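Local structure of putative metal resistance protein (Proteus mirabilis, 6C29) at residues L33-L38 with E138-Q143; W42-R47 with V54-N59; S156-D161 with K225-V230. The protein primes the disulfide isomerase ScsC through this N-terminal periplasmic, tandem immunoglobulin-fold part of membrane-bound ScsB, probably acting as a protein-disulfide reductase. One frame throughout, in Å; residues are numbered along the deposited sequence.

How the contacts relate
Strand 30-38 opens contact 1, whose loop closes about a hundred residues later on helix 137-145, so the helix packs against the first immunoglobulin-type domain. Contact 2 is nested inside that loop: strand 43-45 follows strand 30-38 directly, and residues 54-59 return to it after a six-residue interval. The two contacts meet where Leu38 CD1 lies 3.8 Å from Thr44 N. Contact 3 comes in series after contact 1, joining strand 155-163 to strand 226-233 in the second domain, about 15 Å from contact 1 between nearest atoms. Contact 2 also reaches the second domain: Trp46 CZ2 lies 3.8 Å from Val230 CG2 of contact 3.

Contact 1. Residues L33-L38 with E138-Q143; sequences LLEVQL and EWQYNQ
Leu33 lies against Tyr141 at a slant, its CG 3.5 Å from Tyr141 CD2. The two methyls divide the work. Leu33 CD2 continues along the ring, 3.6 Å from Tyr141 CD2, whereas Leu33 CD1 reaches the helix itself, 3.6 Å from Gln140 CB. Tyr141 CG stands opposite its own backbone N (chi1 -154°), which carries the ring off the helix beside the strand; its OH is hydrogen-bonded to Ile95 O on strand 90-97, and Lys31 makes a cation-pi contact with the ring. Glu35 and Gln140 cross at about a right angle, carboxylate and amide planes 77° apart. They are joined by one water, which donates to Glu35 OE1 at 2.6 Å and accepts a longer bond from Gln140 NE2 at 3.3 Å. Glu35 OE2 is engaged separately, in a salt bridge with Arg19. The chemistry is therefore split: a direct apolar seat for the buried leucine and tyrosine, and beside it a solvent-mediated polar fringe, where Arg19 would be expected to stabilise the charged form of Glu35.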
loop_
_atom_site.group_PDB
_atom_site.type_symbol
_atom_site.label_atom_id
_atom_site.label_comp_id
_atom_site.label_asym_id
_atom_site.label_seq_id
_atom_site.Cartn_x
_atom_site.Cartn_y
_atom_site.Cartn_z
ATOM N N LEU A 33 -5.709 -10.866 8.639
ATOM C CA LEU A 33 -6.193 -10.409 7.357
ATOM C C LEU A 33 -7.234 -9.371 7.590
ATOM O O LEU A 33 -8.224 -9.637 8.259
ATOM C CB LEU A 33 -6.808 -11.538 6.530
ATOM C CG LEU A 33 -5.822 -12.473 5.862
ATOM C CD1 LEU A 33 -6.551 -13.653 5.265
ATOM C CD2 LEU A 33 -5.055 -11.731 4.757
ATOM N N LEU A 34 -7.032 -8.195 7.041
ATOM C CA LEU A 34 -7.990 -7.108 7.125
ATOM C C LEU A 34 -8.647 -6.928 5.767
ATOM O O LEU A 34 -8.013 -6.458 4.837
ATOM C CB LEU A 34 -7.318 -5.820 7.554
ATOM C CG LEU A 34 -8.222 -4.622 7.576
ATOM C CD1 LEU A 34 -9.300 -4.801 8.640
ATOM C CD2 LEU A 34 -7.401 -3.369 7.846
ATOM N N GLU A 35 -9.912 -7.305 5.630
ATOM C CA GLU A 35 -10.655 -7.169 4.392
ATOM C C GLU A 35 -11.443 -5.863 4.424
ATOM O O GLU A 35 -12.076 -5.538 5.435
ATOM C CB GLU A 35 -11.644 -8.322 4.202
ATOM C CG GLU A 35 -11.004 -9.693 4.148
ATOM C CD GLU A 35 -12.051 -10.799 4.241
ATOM O OE1 GLU A 35 -12.649 -11.167 3.191
ATOM O OE2 GLU A 35 -12.342 -11.241 5.374
ATOM N N VAL A 36 -11.399 -5.128 3.321
ATOM C CA VAL A 36 -12.145 -3.903 3.153
ATOM C C VAL A 36 -12.957 -3.984 1.886
ATOM O O VAL A 36 -12.399 -4.195 0.813
ATOM C CB VAL A 36 -11.233 -2.700 3.096
ATOM C CG1 VAL A 36 -12.028 -1.447 2.914
ATOM C CG2 VAL A 36 -10.385 -2.605 4.361
ATOM N N GLN A 37 -14.281 -3.849 2.009
ATOM C CA GLN A 37 -15.226 -3.836 0.888
ATOM C C GLN A 37 -15.809 -2.447 0.738
ATOM O O GLN A 37 -16.384 -1.941 1.693
ATOM C CB GLN A 37 -16.367 -4.833 1.124
ATOM C CG GLN A 37 -16.019 -6.297 0.912
ATOM C CD GLN A 37 -16.133 -6.759 -0.540
ATOM O OE1 GLN A 37 -16.880 -6.196 -1.341
ATOM N NE2 GLN A 37 -15.375 -7.795 -0.878
ATOM N N LEU A 38 -15.712 -1.866 -0.456
ATOM C CA LEU A 38 -16.110 -0.495 -0.712
ATOM C C LEU A 38 -17.282 -0.399 -1.666
ATOM O O LEU A 38 -17.334 -1.121 -2.662
ATOM C CB LEU A 38 -14.940 0.234 -1.327
ATOM C CG LEU A 38 -13.688 0.230 -0.456
ATOM C CD1 LEU A 38 -12.477 0.569 -1.317
ATOM C CD2 LEU A 38 -13.810 1.260 0.628
ATOM N N GLU A 138 -5.631 -19.802 5.753
ATOM C CA GLU A 138 -4.304 -19.916 5.123
ATOM C C GLU A 138 -4.421 -19.649 3.608
ATOM O O GLU A 138 -3.605 -18.916 3.020
ATOM C CB GLU A 138 -3.697 -21.295 5.409
ATOM C CG GLU A 138 -2.251 -21.476 4.962
ATOM C CD GLU A 138 -1.235 -20.652 5.776
ATOM O OE1 GLU A 138 -1.625 -20.025 6.791
ATOM O OE2 GLU A 138 -0.033 -20.641 5.397
ATOM N N TRP A 139 -5.471 -20.173 2.988
ATOM C CA TRP A 139 -5.733 -19.888 1.586
ATOM C C TRP A 139 -6.007 -18.409 1.365
ATOM O O TRP A 139 -5.465 -17.821 0.407
ATOM C CB TRP A 139 -6.922 -20.706 1.086
ATOM C CG TRP A 139 -7.314 -20.429 -0.340
ATOM C CD1 TRP A 139 -6.734 -20.931 -1.483
ATOM C CD2 TRP A 139 -8.395 -19.585 -0.776
ATOM N NE1 TRP A 139 -7.389 -20.432 -2.600
ATOM C CE2 TRP A 139 -8.404 -19.608 -2.193
ATOM C CE3 TRP A 139 -9.344 -18.811 -0.112
ATOM C CZ2 TRP A 139 -9.361 -18.909 -2.953
ATOM C CZ3 TRP A 139 -10.283 -18.103 -0.878
ATOM C CH2 TRP A 139 -10.279 -18.167 -2.275
ATOM N N GLN A 140 -6.874 -17.815 2.186
ATOM C CA GLN A 140 -7.153 -16.391 2.063
ATOM C C GLN A 140 -5.873 -15.590 2.242
ATOM O O GLN A 140 -5.656 -14.656 1.495
ATOM C CB GLN A 140 -8.211 -15.914 3.085
ATOM C CG GLN A 140 -9.668 -16.375 2.809
ATOM C CD GLN A 140 -10.688 -15.376 3.379
ATOM O OE1 GLN A 140 -10.328 -14.431 4.100
ATOM N NE2 GLN A 140 -11.955 -15.566 3.035
ATOM N N TYR A 141 -5.021 -15.980 3.187
ATOM C CA TYR A 141 -3.787 -15.230 3.446
ATOM C C TYR A 141 -2.858 -15.334 2.229
ATOM O O TYR A 141 -2.249 -14.331 1.814
ATOM C CB TYR A 141 -3.066 -15.756 4.704
ATOM C CG TYR A 141 -2.229 -14.703 5.338
ATOM C CD1 TYR A 141 -0.962 -14.428 4.891
ATOM C CD2 TYR A 141 -2.726 -13.961 6.404
ATOM C CE1 TYR A 141 -0.240 -13.436 5.464
ATOM C CE2 TYR A 141 -2.016 -12.965 6.979
ATOM C CZ TYR A 141 -0.764 -12.716 6.523
ATOM O OH TYR A 141 0.019 -11.715 7.070
ATOM N N ASN A 142 -2.702 -16.529 1.668
ATOM C CA ASN A 142 -1.842 -16.698 0.500
ATOM C C ASN A 142 -2.387 -15.983 -0.725
ATOM O O ASN A 142 -1.616 -15.436 -1.508
ATOM C CB ASN A 142 -1.621 -18.166 0.226
ATOM C CG ASN A 142 -0.688 -18.803 1.241
ATOM O OD1 ASN A 142 0.107 -18.124 1.891
ATOM N ND2 ASN A 142 -0.774 -20.115 1.370
ATOM N N GLN A 143 -3.692 -16.002 -0.907
ATOM C CA GLN A 143 -4.304 -15.241 -1.991
ATOM C C GLN A 143 -4.007 -13.750 -1.854
ATOM O O GLN A 143 -3.691 -13.084 -2.839
ATOM C CB GLN A 143 -5.837 -15.447 -2.019
ATOM C CG GLN A 143 -6.359 -16.823 -2.453
ATOM C CD GLN A 143 -6.093 -17.118 -3.916
ATOM O OE1 GLN A 143 -6.710 -16.505 -4.789
ATOM N NE2 GLN A 143 -5.171 -18.016 -4.187
HETATM O O HOH W 1 -14.232 -13.247 3.094
#

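Contact 2. Residues W42-R47 with V54-N59; sequences WKTYWR and VAPEIN
Tyr45 and residues Val54 to Pro56 form the centre of this contact, which joins the segments by van der Waals packing and by close approaches of carbon to oxygen. Among the latter, Pro56 CD sits 3.1 Å from Tyr45 O, and Pro56 CG also lies near that oxygen. Tyr45 O is buried with no hydrogen-bond partner in the model, so the proline CD probably occupies the space where a donor could otherwise have come. Ala55 CB likewise lies near two carbonyl oxygens, 3.5 Å from Trp46 O and 3.8 Å from Arg47 O.

The aromatic contacts come from Tyr45. With CG anti to its carbonyl carbon (chi1 -64°), the ring stands beneath the backbone of Val54, whose N lies 3.9 Å above the ring plane and over its centre. That nitrogen too is buried and otherwise partnerless. Val54 O is 3.2 Å from Tyr45 CD2 and takes a hydrogen bond from Ser112 OG. Purely apolar packing is slight: Tyr45 CB to Pro56 CD measures 4.2 Å.

Polar groups are served from outside. Thr44 OG1, 4.0 Å from Pro56 CG, donates to Ser112 O. Arg47 NH2 forms a salt bridge with Asp186 and a hydrogen bond with Gln239, both in the second domain. Within 42-47 itself, Trp46 CZ2 lies 3.2 Å above one face of the Arg47 guanidinium, offset toward the rim.

Tyr45 also touches Cys114 and Cys118, on the strands 104-114 and 118-128 of the adjoining hairpin. Irregular backbone packed beside a cysteine-bearing hairpin in an immunoglobulin-type domain is consistent with the redox site of the DsbD N-terminal family.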
loop_
_atom_site.group_PDB
_atom_site.type_symbol
_atom_site.label_atom_id
_atom_site.label_comp_id
_atom_site.label_asym_id
_atom_site.label_seq_id
_atom_site.Cartn_x
_atom_site.Cartn_y
_atom_site.Cartn_z
ATOM N N TRP A 42 -16.128 4.734 -4.221
ATOM C CA TRP A 42 -15.284 4.973 -3.060
ATOM C C TRP A 42 -14.018 4.120 -3.140
ATOM O O TRP A 42 -14.045 2.959 -3.566
ATOM C CB TRP A 42 -16.036 4.659 -1.751
ATOM C CG TRP A 42 -17.142 5.632 -1.431
ATOM C CD1 TRP A 42 -18.447 5.534 -1.804
ATOM C CD2 TRP A 42 -17.033 6.833 -0.663
ATOM N NE1 TRP A 42 -19.153 6.597 -1.316
ATOM C CE2 TRP A 42 -18.312 7.412 -0.611
ATOM C CE3 TRP A 42 -15.984 7.476 -0.017
ATOM C CZ2 TRP A 42 -18.561 8.600 0.059
ATOM C CZ3 TRP A 42 -16.231 8.654 0.650
ATOM C CH2 TRP A 42 -17.506 9.206 0.682
ATOM N N LYS A 43 -12.913 4.733 -2.752
ATOM C CA LYS A 43 -11.590 4.116 -2.718
ATOM C C LYS A 43 -10.967 4.217 -1.354
ATOM O O LYS A 43 -11.421 4.988 -0.521
ATOM C CB LYS A 43 -10.693 4.789 -3.760
ATOM C CG LYS A 43 -11.242 4.661 -5.181
ATOM C CD LYS A 43 -10.836 5.804 -6.082
ATOM C CE LYS A 43 -11.588 5.748 -7.438
ATOM N NZ LYS A 43 -13.004 6.232 -7.381
ATOM N N THR A 44 -9.952 3.401 -1.092
ATOM C CA THR A 44 -9.084 3.668 0.032
ATOM C C THR A 44 -7.682 3.824 -0.524
ATOM O O THR A 44 -7.505 3.841 -1.733
ATOM C CB THR A 44 -9.194 2.611 1.117
ATOM O OG1 THR A 44 -8.453 3.017 2.285
ATOM C CG2 THR A 44 -8.745 1.234 0.665
ATOM N N TYR A 45 -6.739 4.088 0.365
ATOM C CA TYR A 45 -5.432 4.575 -0.044
ATOM C C TYR A 45 -4.303 3.610 0.216
ATOM O O TYR A 45 -4.355 2.755 1.078
ATOM C CB TYR A 45 -5.128 5.847 0.696
ATOM C CG TYR A 45 -6.018 7.028 0.434
ATOM C CD1 TYR A 45 -5.719 7.937 -0.566
ATOM C CD2 TYR A 45 -7.120 7.261 1.229
ATOM C CE1 TYR A 45 -6.510 9.069 -0.778
ATOM C CE2 TYR A 45 -7.905 8.374 1.039
ATOM C CZ TYR A 45 -7.586 9.280 0.031
ATOM O OH TYR A 45 -8.364 10.392 -0.153
ATOM N N TRP A 46 -3.253 3.810 -0.558
ATOM C CA TRP A 46 -1.992 3.118 -0.384
ATOM C C TRP A 46 -1.174 3.785 0.707
ATOM O O TRP A 46 -1.571 4.822 1.241
ATOM C CB TRP A 46 -1.260 3.134 -1.721
ATOM C CG TRP A 46 -0.033 2.281 -1.888
ATOM C CD1 TRP A 46 0.119 0.984 -1.540
ATOM C CD2 TRP A 46 1.195 2.674 -2.515
ATOM N NE1 TRP A 46 1.372 0.536 -1.890
ATOM C CE2 TRP A 46 2.045 1.556 -2.498
ATOM C CE3 TRP A 46 1.661 3.865 -3.087
ATOM C CZ2 TRP A 46 3.323 1.574 -3.013
ATOM C CZ3 TRP A 46 2.959 3.871 -3.617
ATOM C CH2 TRP A 46 3.755 2.725 -3.582
ATOM N N ARG A 47 -0.005 3.230 0.988
ATOM C CA ARG A 47 0.844 3.810 2.036
ATOM C C ARG A 47 1.304 5.229 1.710
ATOM O O ARG A 47 1.573 6.016 2.623
ATOM C CB ARG A 47 2.057 2.918 2.282
ATOM C CG ARG A 47 2.985 2.805 1.118
ATOM C CD ARG A 47 4.130 1.850 1.417
ATOM N NE ARG A 47 4.994 1.836 0.257
ATOM C CZ ARG A 47 5.441 0.754 -0.359
ATOM N NH1 ARG A 47 5.159 -0.477 0.121
ATOM N NH2 ARG A 47 6.182 0.886 -1.439
ATOM N N VAL A 54 -4.944 10.025 3.104
ATOM C CA VAL A 54 -4.400 9.518 4.356
ATOM C C VAL A 54 -4.330 7.985 4.258
ATOM O O VAL A 54 -5.308 7.353 3.868
ATOM C CB VAL A 54 -5.291 9.918 5.553
ATOM C CG1 VAL A 54 -4.672 9.414 6.827
ATOM C CG2 VAL A 54 -5.501 11.446 5.559
ATOM N N ALA A 55 -3.184 7.399 4.562
ATOM C CA ALA A 55 -3.064 5.941 4.527
ATOM C C ALA A 55 -3.896 5.328 5.658
ATOM O O ALA A 55 -3.924 5.862 6.765
ATOM C CB ALA A 55 -1.632 5.500 4.659
ATOM N N PRO A 56 -4.583 4.203 5.386
ATOM C CA PRO A 56 -5.245 3.508 6.509
ATOM C C PRO A 56 -4.221 3.006 7.507
ATOM O O PRO A 56 -3.084 2.709 7.149
ATOM C CB PRO A 56 -5.969 2.339 5.845
ATOM C CG PRO A 56 -5.274 2.151 4.537
ATOM C CD PRO A 56 -4.755 3.493 4.106
ATOM N N GLU A 57 -4.622 2.905 8.773
ATOM C CA GLU A 57 -3.721 2.394 9.802
ATOM C C GLU A 57 -4.510 1.771 10.943
ATOM O O GLU A 57 -5.685 2.073 11.104
ATOM C CB GLU A 57 -2.817 3.508 10.325
ATOM C CG GLU A 57 -3.528 4.566 11.123
ATOM C CD GLU A 57 -2.564 5.610 11.663
ATOM O OE1 GLU A 57 -1.426 5.691 11.147
ATOM O OE2 GLU A 57 -2.913 6.290 12.650
ATOM N N ILE A 58 -3.848 0.916 11.724
ATOM C CA ILE A 58 -4.435 0.331 12.913
ATOM C C ILE A 58 -3.565 0.686 14.102
ATOM O O ILE A 58 -2.338 0.539 14.056
ATOM C CB ILE A 58 -4.565 -1.209 12.836
ATOM C CG1 ILE A 58 -5.532 -1.622 11.735
ATOM C CG2 ILE A 58 -5.071 -1.760 14.172
ATOM C CD1 ILE A 58 -5.532 -3.118 11.445
ATOM N N ASN A 59 -4.222 1.092 15.177
ATOM C CA ASN A 59 -3.562 1.277 16.462
ATOM C C ASN A 59 -4.080 0.220 17.419
ATOM O O ASN A 59 -5.273 0.170 17.737
ATOM C CB ASN A 59 -3.805 2.693 16.953
ATOM C CG ASN A 59 -3.098 3.732 16.064
ATOM O OD1 ASN A 59 -1.885 3.941 16.180
ATOM N ND2 ASN A 59 -3.851 4.378 15.167
#

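Contact 3. Residues S156-D161 with K225-V230; sequences SAVSSD and KALSFV
Strand 157-161, which supplies Val158 and Ser160, and strand 226-230, which supplies Leu227 and Phe229, pass 10.3 Å apart at 126° between their directions, a spacing that places them in two facing layers and not side by side in one sheet. All four residues direct their CB atoms into the gap. Leu227 CD2 touches both residues of the facing strand, 3.7 Å from Ser160 OG and 4.4 Å from Val158 CG1. The CG of Leu227, anti to the backbone N (chi1 177°), lies in the plane of the Phe229 ring at its edge. That ring is met from the other strand by Val158 CG1, also at the edge and near its plane, 4.4 Å from Phe229 CZ. Ser160 OG, although beside a methyl, has its hydrogen bond with Gly245 N, which satisfies a buried hydroxyl inside an otherwise apolar layer. The contact spans the core of the second immunoglobulin-type beta sandwich. Leu171 and Leu169 of strand 166-173 flank Val158 and Ser160 respectively, Leu169 touching Leu227 as well, and Phe229 is backed by Val240 of strand 236-243 and by Ile183 and Leu185 of strand 182-186.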
loop_
_atom_site.group_PDB
_atom_site.type_symbol
_atom_site.label_atom_id
_atom_site.label_comp_id
_atom_site.label_asym_id
_atom_site.label_seq_id
_atom_site.Cartn_x
_atom_site.Cartn_y
_atom_site.Cartn_z
ATOM N N SER A 156 16.121 -5.457 -13.901
ATOM C CA SER A 156 17.513 -5.851 -13.689
ATOM C C SER A 156 18.462 -4.683 -13.394
ATOM O O SER A 156 19.598 -4.905 -12.969
ATOM C CB SER A 156 18.027 -6.615 -14.908
ATOM O OG SER A 156 17.816 -5.896 -16.088
ATOM N N ALA A 157 18.017 -3.453 -13.621
ATOM C CA ALA A 157 18.812 -2.270 -13.303
ATOM C C ALA A 157 17.918 -1.055 -13.139
ATOM O O ALA A 157 16.879 -0.941 -13.794
ATOM C CB ALA A 157 19.856 -2.004 -14.360
ATOM N N VAL A 158 18.348 -0.170 -12.248
ATOM C CA VAL A 158 17.693 1.097 -11.987
ATOM C C VAL A 158 18.732 2.196 -11.873
ATOM O O VAL A 158 19.768 2.023 -11.196
ATOM C CB VAL A 158 16.883 1.051 -10.669
ATOM C CG1 VAL A 158 16.227 2.382 -10.404
ATOM C CG2 VAL A 158 15.892 -0.046 -10.719
ATOM N N SER A 159 18.481 3.313 -12.545
ATOM C CA SER A 159 19.262 4.512 -12.314
ATOM C C SER A 159 18.315 5.686 -12.220
ATOM O O SER A 159 17.143 5.632 -12.681
ATOM C CB SER A 159 20.303 4.744 -13.412
ATOM O OG SER A 159 19.685 4.823 -14.671
ATOM N N SER A 160 18.773 6.737 -11.578
ATOM C CA SER A 160 17.943 7.913 -11.432
ATOM C C SER A 160 18.773 9.171 -11.320
ATOM O O SER A 160 19.969 9.147 -10.989
ATOM C CB SER A 160 17.011 7.786 -10.220
ATOM O OG SER A 160 17.752 7.699 -9.017
ATOM N N ASP A 161 18.109 10.275 -11.605
ATOM C CA ASP A 161 18.730 11.578 -11.571
ATOM C C ASP A 161 17.684 12.587 -11.168
ATOM O O ASP A 161 16.490 12.441 -11.471
ATOM C CB ASP A 161 19.328 11.927 -12.931
ATOM C CG ASP A 161 19.969 13.290 -12.945
ATOM O OD1 ASP A 161 21.037 13.447 -12.303
ATOM O OD2 ASP A 161 19.388 14.206 -13.580
ATOM N N LYS A 225 18.015 11.064 -1.151
ATOM C CA LYS A 225 16.830 10.592 -0.429
ATOM C C LYS A 225 16.374 9.235 -0.967
ATOM O O LYS A 225 16.804 8.796 -2.040
ATOM C CB LYS A 225 15.675 11.598 -0.563
ATOM C CG LYS A 225 15.976 13.008 -0.098
ATOM C CD LYS A 225 16.104 13.216 1.397
ATOM C CE LYS A 225 16.251 14.727 1.640
ATOM N NZ LYS A 225 16.170 15.177 3.053
ATOM N N ALA A 226 15.473 8.570 -0.244
ATOM C CA ALA A 226 15.038 7.232 -0.627
ATOM C C ALA A 226 14.241 7.260 -1.918
ATOM O O ALA A 226 13.379 8.136 -2.118
ATOM C CB ALA A 226 14.219 6.602 0.479
ATOM N N LEU A 227 14.573 6.328 -2.805
ATOM C CA LEU A 227 13.810 6.065 -4.013
ATOM C C LEU A 227 13.114 4.730 -3.808
ATOM O O LEU A 227 13.706 3.664 -3.909
ATOM C CB LEU A 227 14.710 6.037 -5.250
ATOM C CG LEU A 227 14.006 5.695 -6.570
ATOM C CD1 LEU A 227 12.899 6.682 -6.907
ATOM C CD2 LEU A 227 15.001 5.639 -7.679
ATOM N N SER A 228 11.826 4.810 -3.559
ATOM C CA SER A 228 10.990 3.641 -3.274
ATOM C C SER A 228 9.800 3.715 -4.196
ATOM O O SER A 228 9.132 4.771 -4.301
ATOM C CB SER A 228 10.536 3.645 -1.809
ATOM O OG SER A 228 9.558 2.645 -1.548
ATOM N N PHE A 229 9.525 2.611 -4.896
ATOM C CA PHE A 229 8.402 2.563 -5.802
ATOM C C PHE A 229 8.055 1.119 -6.100
ATOM O O PHE A 229 8.839 0.210 -5.856
ATOM C CB PHE A 229 8.679 3.366 -7.091
ATOM C CG PHE A 229 9.826 2.869 -7.908
ATOM C CD1 PHE A 229 9.658 1.902 -8.874
ATOM C CD2 PHE A 229 11.071 3.433 -7.745
ATOM C CE1 PHE A 229 10.725 1.478 -9.653
ATOM C CE2 PHE A 229 12.148 3.023 -8.535
ATOM C CZ PHE A 229 11.972 2.056 -9.482
ATOM N N VAL A 230 6.855 0.952 -6.623
ATOM C CA VAL A 230 6.385 -0.289 -7.175
ATOM C C VAL A 230 6.245 -0.101 -8.676
ATOM O O VAL A 230 5.661 0.865 -9.137
ATOM C CB VAL A 230 5.056 -0.696 -6.536
ATOM C CG1 VAL A 230 4.413 -1.878 -7.290
ATOM C CG2 VAL A 230 5.268 -0.975 -5.039
#